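Local coordinates for platelet inhibitor (Ancylostoma caninum, PDB 4TPV), which inhibits platelet aggregation and the adhesion of resting platelets to fibrinogen and collagen, and may do so by binding platelet integrins, at residues A[15-26]-A[79-89]. Numbering follows the deposited sequence. Where two conformers were deposited one is given.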
loop_
_atom_site.group_PDB
_atom_site.type_symbol
_atom_site.label_atom_id
_atom_site.label_comp_id
_atom_site.label_asym_id
_atom_site.label_seq_id
_atom_site.Cartn_x
_atom_site.Cartn_y
_atom_site.Cartn_z
ATOM N N MET A 15 12.266 8.919 -1.408
ATOM C CA MET A 15 10.815 8.876 -1.538
ATOM C C MET A 15 10.263 7.446 -1.495
ATOM O O MET A 15 9.164 7.229 -1.003
ATOM C CB MET A 15 10.376 9.551 -2.829
ATOM C CG MET A 15 10.736 11.029 -2.903
ATOM S SD MET A 15 10.339 11.722 -4.524
ATOM C CE MET A 15 8.604 11.263 -4.590
ATOM N N ARG A 16 11.012 6.490 -2.045
ATOM C CA ARG A 16 10.580 5.089 -1.989
ATOM C C ARG A 16 10.439 4.688 -0.534
ATOM O O ARG A 16 9.448 4.087 -0.142
ATOM C CB ARG A 16 11.554 4.160 -2.725
ATOM C CG ARG A 16 11.632 4.432 -4.216
ATOM C CD ARG A 16 12.686 3.576 -4.885
ATOM N NE ARG A 16 12.614 3.739 -6.332
ATOM C CZ ARG A 16 13.494 4.414 -7.069
ATOM N NH1 ARG A 16 14.564 4.970 -6.509
ATOM N NH2 ARG A 16 13.309 4.512 -8.383
ATOM N N GLU A 17 11.425 5.063 0.278
ATOM C CA GLU A 17 11.385 4.792 1.705
ATOM C C GLU A 17 10.214 5.521 2.374
ATOM O O GLU A 17 9.523 4.941 3.210
ATOM C CB GLU A 17 12.721 5.190 2.354
ATOM C CG GLU A 17 12.909 4.646 3.752
ATOM C CD GLU A 17 14.303 4.929 4.293
ATOM O OE1 GLU A 17 14.847 6.019 4.003
ATOM O OE2 GLU A 17 14.861 4.058 4.994
ATOM N N MET A 18 9.963 6.767 1.986
ATOM C CA MET A 18 8.855 7.522 2.550
ATOM C C MET A 18 7.549 6.801 2.235
ATOM O O MET A 18 6.734 6.610 3.109
ATOM C CB MET A 18 8.824 8.958 2.028
ATOM C CG MET A 18 9.954 9.829 2.576
ATOM S SD MET A 18 10.028 11.378 1.656
ATOM C CE MET A 18 11.546 12.097 2.312
ATOM N N PHE A 19 7.377 6.346 1.000
ATOM C CA PHE A 19 6.154 5.626 0.654
ATOM C C PHE A 19 5.984 4.368 1.505
ATOM O O PHE A 19 4.894 4.086 2.008
ATOM C CB PHE A 19 6.158 5.240 -0.827
ATOM C CG PHE A 19 5.603 6.295 -1.747
ATOM C CD1 PHE A 19 4.258 6.607 -1.738
ATOM C CD2 PHE A 19 6.421 6.921 -2.667
ATOM C CE1 PHE A 19 3.745 7.562 -2.618
ATOM C CE2 PHE A 19 5.914 7.868 -3.542
ATOM C CZ PHE A 19 4.564 8.187 -3.516
ATOM N N THR A 20 7.057 3.603 1.646
ATOM C CA THR A 20 6.985 2.326 2.349
ATOM C C THR A 20 6.687 2.530 3.835
ATOM O O THR A 20 5.821 1.868 4.397
ATOM C CB THR A 20 8.285 1.547 2.192
ATOM O OG1 THR A 20 8.611 1.464 0.793
ATOM C CG2 THR A 20 8.148 0.137 2.794
ATOM N N GLU A 21 7.410 3.453 4.464
ATOM C CA GLU A 21 7.188 3.718 5.884
ATOM C C GLU A 21 5.786 4.239 6.165
ATOM O O GLU A 21 5.153 3.861 7.175
ATOM C CB GLU A 21 8.218 4.718 6.412
ATOM C CG GLU A 21 8.232 4.848 7.947
ATOM C CD GLU A 21 7.110 5.706 8.517
ATOM O OE1 GLU A 21 6.660 6.658 7.841
ATOM O OE2 GLU A 21 6.672 5.416 9.654
ATOM N N LEU A 22 5.298 5.130 5.303
ATOM C CA LEU A 22 3.959 5.687 5.471
ATOM C C LEU A 22 2.906 4.578 5.438
ATOM O O LEU A 22 2.055 4.481 6.327
ATOM C CB LEU A 22 3.679 6.722 4.388
ATOM C CG LEU A 22 2.532 7.682 4.672
ATOM C CD1 LEU A 22 2.893 8.544 5.895
ATOM C CD2 LEU A 22 2.311 8.550 3.439
ATOM N N HIS A 23 3.002 3.698 4.443
ATOM C CA HIS A 23 2.066 2.573 4.362
ATOM C C HIS A 23 2.138 1.652 5.585
ATOM O O HIS A 23 1.116 1.239 6.129
ATOM C CB HIS A 23 2.334 1.736 3.108
ATOM C CG HIS A 23 1.726 2.293 1.859
ATOM N ND1 HIS A 23 2.266 3.359 1.176
ATOM C CD2 HIS A 23 0.632 1.908 1.152
ATOM C CE1 HIS A 23 1.515 3.629 0.117
ATOM N NE2 HIS A 23 0.521 2.760 0.081
ATOM N N ASN A 24 3.345 1.312 6.016
ATOM C CA ASN A 24 3.447 0.444 7.174
ATOM C C ASN A 24 2.919 1.101 8.456
ATOM O O ASN A 24 2.277 0.435 9.258
ATOM C CB ASN A 24 4.891 -0.022 7.335
ATOM C CG ASN A 24 5.221 -1.163 6.394
ATOM O OD1 ASN A 24 4.356 -1.976 6.083
ATOM N ND2 ASN A 24 6.476 -1.249 5.973
ATOM N N GLY A 25 3.147 2.404 8.625
ATOM C CA GLY A 25 2.535 3.127 9.737
ATOM C C GLY A 25 1.013 3.114 9.686
ATOM O O GLY A 25 0.346 2.996 10.724
ATOM N N TYR A 26 0.456 3.274 8.484
ATOM C CA TYR A 26 -0.989 3.164 8.309
ATOM C C TYR A 26 -1.455 1.769 8.692
ATOM O O TYR A 26 -2.466 1.586 9.348
ATOM C CB TYR A 26 -1.407 3.426 6.860
ATOM C CG TYR A 26 -1.216 4.832 6.335
ATOM C CD1 TYR A 26 -1.151 5.912 7.182
ATOM C CD2 TYR A 26 -1.127 5.063 4.965
ATOM C CE1 TYR A 26 -0.997 7.197 6.685
ATOM C CE2 TYR A 26 -0.960 6.335 4.465
ATOM C CZ TYR A 26 -0.900 7.395 5.334
ATOM O OH TYR A 26 -0.726 8.659 4.826
ATOM N N ASN A 79 4.627 17.029 0.774
ATOM C CA ASN A 79 5.443 16.332 -0.200
ATOM C C ASN A 79 4.610 15.250 -0.879
ATOM O O ASN A 79 3.447 15.020 -0.516
ATOM C CB ASN A 79 6.729 15.774 0.439
ATOM C CG ASN A 79 6.508 14.517 1.279
ATOM O OD1 ASN A 79 5.382 14.052 1.476
ATOM N ND2 ASN A 79 7.602 13.975 1.798
ATOM N N ILE A 80 5.175 14.629 -1.912
ATOM C CA ILE A 80 4.385 13.747 -2.760
ATOM C C ILE A 80 3.866 12.502 -2.017
ATOM O O ILE A 80 2.667 12.212 -2.072
ATOM C CB ILE A 80 5.195 13.364 -4.018
ATOM C CG1 ILE A 80 5.382 14.620 -4.873
ATOM C CG2 ILE A 80 4.492 12.278 -4.804
ATOM C CD1 ILE A 80 6.144 14.387 -6.169
ATOM N N PRO A 81 4.728 11.791 -1.271
ATOM C CA PRO A 81 4.228 10.634 -0.522
ATOM C C PRO A 81 3.111 10.994 0.472
ATOM O O PRO A 81 2.117 10.265 0.538
ATOM C CB PRO A 81 5.482 10.116 0.204
ATOM C CG PRO A 81 6.615 10.550 -0.664
ATOM C CD PRO A 81 6.202 11.894 -1.207
ATOM N N LEU A 82 3.235 12.098 1.210
ATOM C CA LEU A 82 2.162 12.486 2.123
ATOM C C LEU A 82 0.910 12.953 1.401
ATOM O O LEU A 82 -0.196 12.651 1.848
ATOM C CB LEU A 82 2.622 13.587 3.087
ATOM C CG LEU A 82 3.610 13.092 4.141
ATOM C CD1 LEU A 82 4.229 14.301 4.818
ATOM C CD2 LEU A 82 2.887 12.192 5.170
ATOM N N GLU A 83 1.064 13.680 0.293
ATOM C CA GLU A 83 -0.108 14.161 -0.450
ATOM C C GLU A 83 -0.945 12.965 -0.915
ATOM O O GLU A 83 -2.163 12.934 -0.703
ATOM C CB GLU A 83 0.334 15.063 -1.621
ATOM C CG GLU A 83 -0.759 15.919 -2.265
ATOM C CD GLU A 83 -1.278 17.066 -1.382
ATOM O OE1 GLU A 83 -0.484 17.783 -0.709
ATOM O OE2 GLU A 83 -2.504 17.271 -1.394
ATOM N N ALA A 84 -0.300 11.953 -1.481
ATOM C CA ALA A 84 -1.008 10.752 -1.909
ATOM C C ALA A 84 -1.503 9.940 -0.717
ATOM O O ALA A 84 -2.668 9.530 -0.684
ATOM C CB ALA A 84 -0.103 9.884 -2.790
ATOM N N GLY A 85 -0.613 9.672 0.237
ATOM C CA GLY A 85 -0.965 8.841 1.367
ATOM C C GLY A 85 -2.181 9.368 2.096
ATOM O O GLY A 85 -3.087 8.614 2.449
ATOM N N ASN A 86 -2.211 10.676 2.315
ATOM C CA ASN A 86 -3.309 11.262 3.077
ATOM C C ASN A 86 -4.628 11.201 2.319
ATOM O O ASN A 86 -5.693 10.969 2.912
ATOM C CB ASN A 86 -2.963 12.703 3.472
ATOM C CG ASN A 86 -2.172 12.761 4.752
ATOM O OD1 ASN A 86 -2.741 12.763 5.840
ATOM N ND2 ASN A 86 -0.850 12.771 4.634
ATOM N N SER A 87 -4.578 11.411 1.010
ATOM C CA SER A 87 -5.783 11.293 0.206
ATOM C C SER A 87 -6.332 9.873 0.296
ATOM O O SER A 87 -7.526 9.689 0.496
ATOM C CB SER A 87 -5.514 11.660 -1.257
ATOM O OG SER A 87 -6.738 11.743 -1.969
ATOM N N TRP A 88 -5.462 8.877 0.162
ATOM C CA TRP A 88 -5.898 7.488 0.223
ATOM C C TRP A 88 -6.348 7.103 1.641
ATOM O O TRP A 88 -7.380 6.455 1.823
ATOM C CB TRP A 88 -4.777 6.567 -0.276
ATOM C CG TRP A 88 -4.413 6.841 -1.710
ATOM C CD1 TRP A 88 -5.172 7.479 -2.627
ATOM C CD2 TRP A 88 -3.184 6.501 -2.375
ATOM N NE1 TRP A 88 -4.513 7.558 -3.837
ATOM C CE2 TRP A 88 -3.282 6.967 -3.698
ATOM C CE3 TRP A 88 -2.010 5.867 -1.970
ATOM C CZ2 TRP A 88 -2.265 6.787 -4.637
ATOM C CZ3 TRP A 88 -0.998 5.691 -2.894
ATOM C CH2 TRP A 88 -1.128 6.151 -4.212
ATOM N N TRP A 89 -5.578 7.493 2.653
ATOM C CA TRP A 89 -5.962 7.168 4.035
ATOM C C TRP A 89 -7.327 7.742 4.427
ATOM O O TRP A 89 -8.094 7.100 5.155
ATOM C CB TRP A 89 -4.891 7.671 5.017
ATOM C CG TRP A 89 -5.324 7.539 6.461
ATOM C CD1 TRP A 89 -5.940 8.489 7.219
ATOM C CD2 TRP A 89 -5.191 6.384 7.299
ATOM N NE1 TRP A 89 -6.178 8.007 8.484
ATOM C CE2 TRP A 89 -5.733 6.715 8.558
ATOM C CE3 TRP A 89 -4.655 5.108 7.111
ATOM C CZ2 TRP A 89 -5.753 5.812 9.625
ATOM C CZ3 TRP A 89 -4.676 4.215 8.158
ATOM C CH2 TRP A 89 -5.225 4.569 9.404
#
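Pro81 lies flat over one face of the Phe19 ring, its CB 4.1 Å from the ring centroid and almost straight above it, a CH-pi contact, while Ala84 CB meets the same ring at its edge. A proline suits the first turn of helix 80-89, where its missing N-H costs no helical bond, and its compact ring fills the place where the backbones run nearest, Phe19 CA to Pro81 CA being 5.5 Å. The Tyr26 ring is sandwiched: Leu22 O sits over one face and Trp89 CB over the opposite one, with Gly85 CA at the edge. With CG anti to the backbone N (chi1 172°), Trp89 carries its indole along the tyrosine. The two rings are tilted by 29° and slid apart, barely overlapping. Their closest atoms, Tyr26 CG and Trp89 CE3, are 3.5 Å apart. Gly85, with no side chain, lets the phenol end come down onto the backbone, with Tyr26 OH 3.2 Å from Gly85 C but no hydrogen bond to its carbonyl. The two helices cross at -28° within the CAP domain, an alpha-beta-alpha sandwich; Phe19 and Ile80 also touch strand 119-127, so their apolar bulk faces the sheet. Between the two aromatic contacts, Leu22 spreads its methyls: CD2 rests 3.4 Å from Pro81 O and CD1 meets Leu82 CD2 at 3.7 Å. His23 turns the edge of its ring to the edge of Trp88; ND1 donates to Phe19 O and NE2 is hydrogen-bonded to Tyr137 OH, which fixes the imidazole at both nitrogens. At the other end Met15, bent at its last torsion, curls its CE against Ile80 CB, and Met18 SD lies beside the amide of Asn79, the N-cap whose OD1 accepts from Leu82 N.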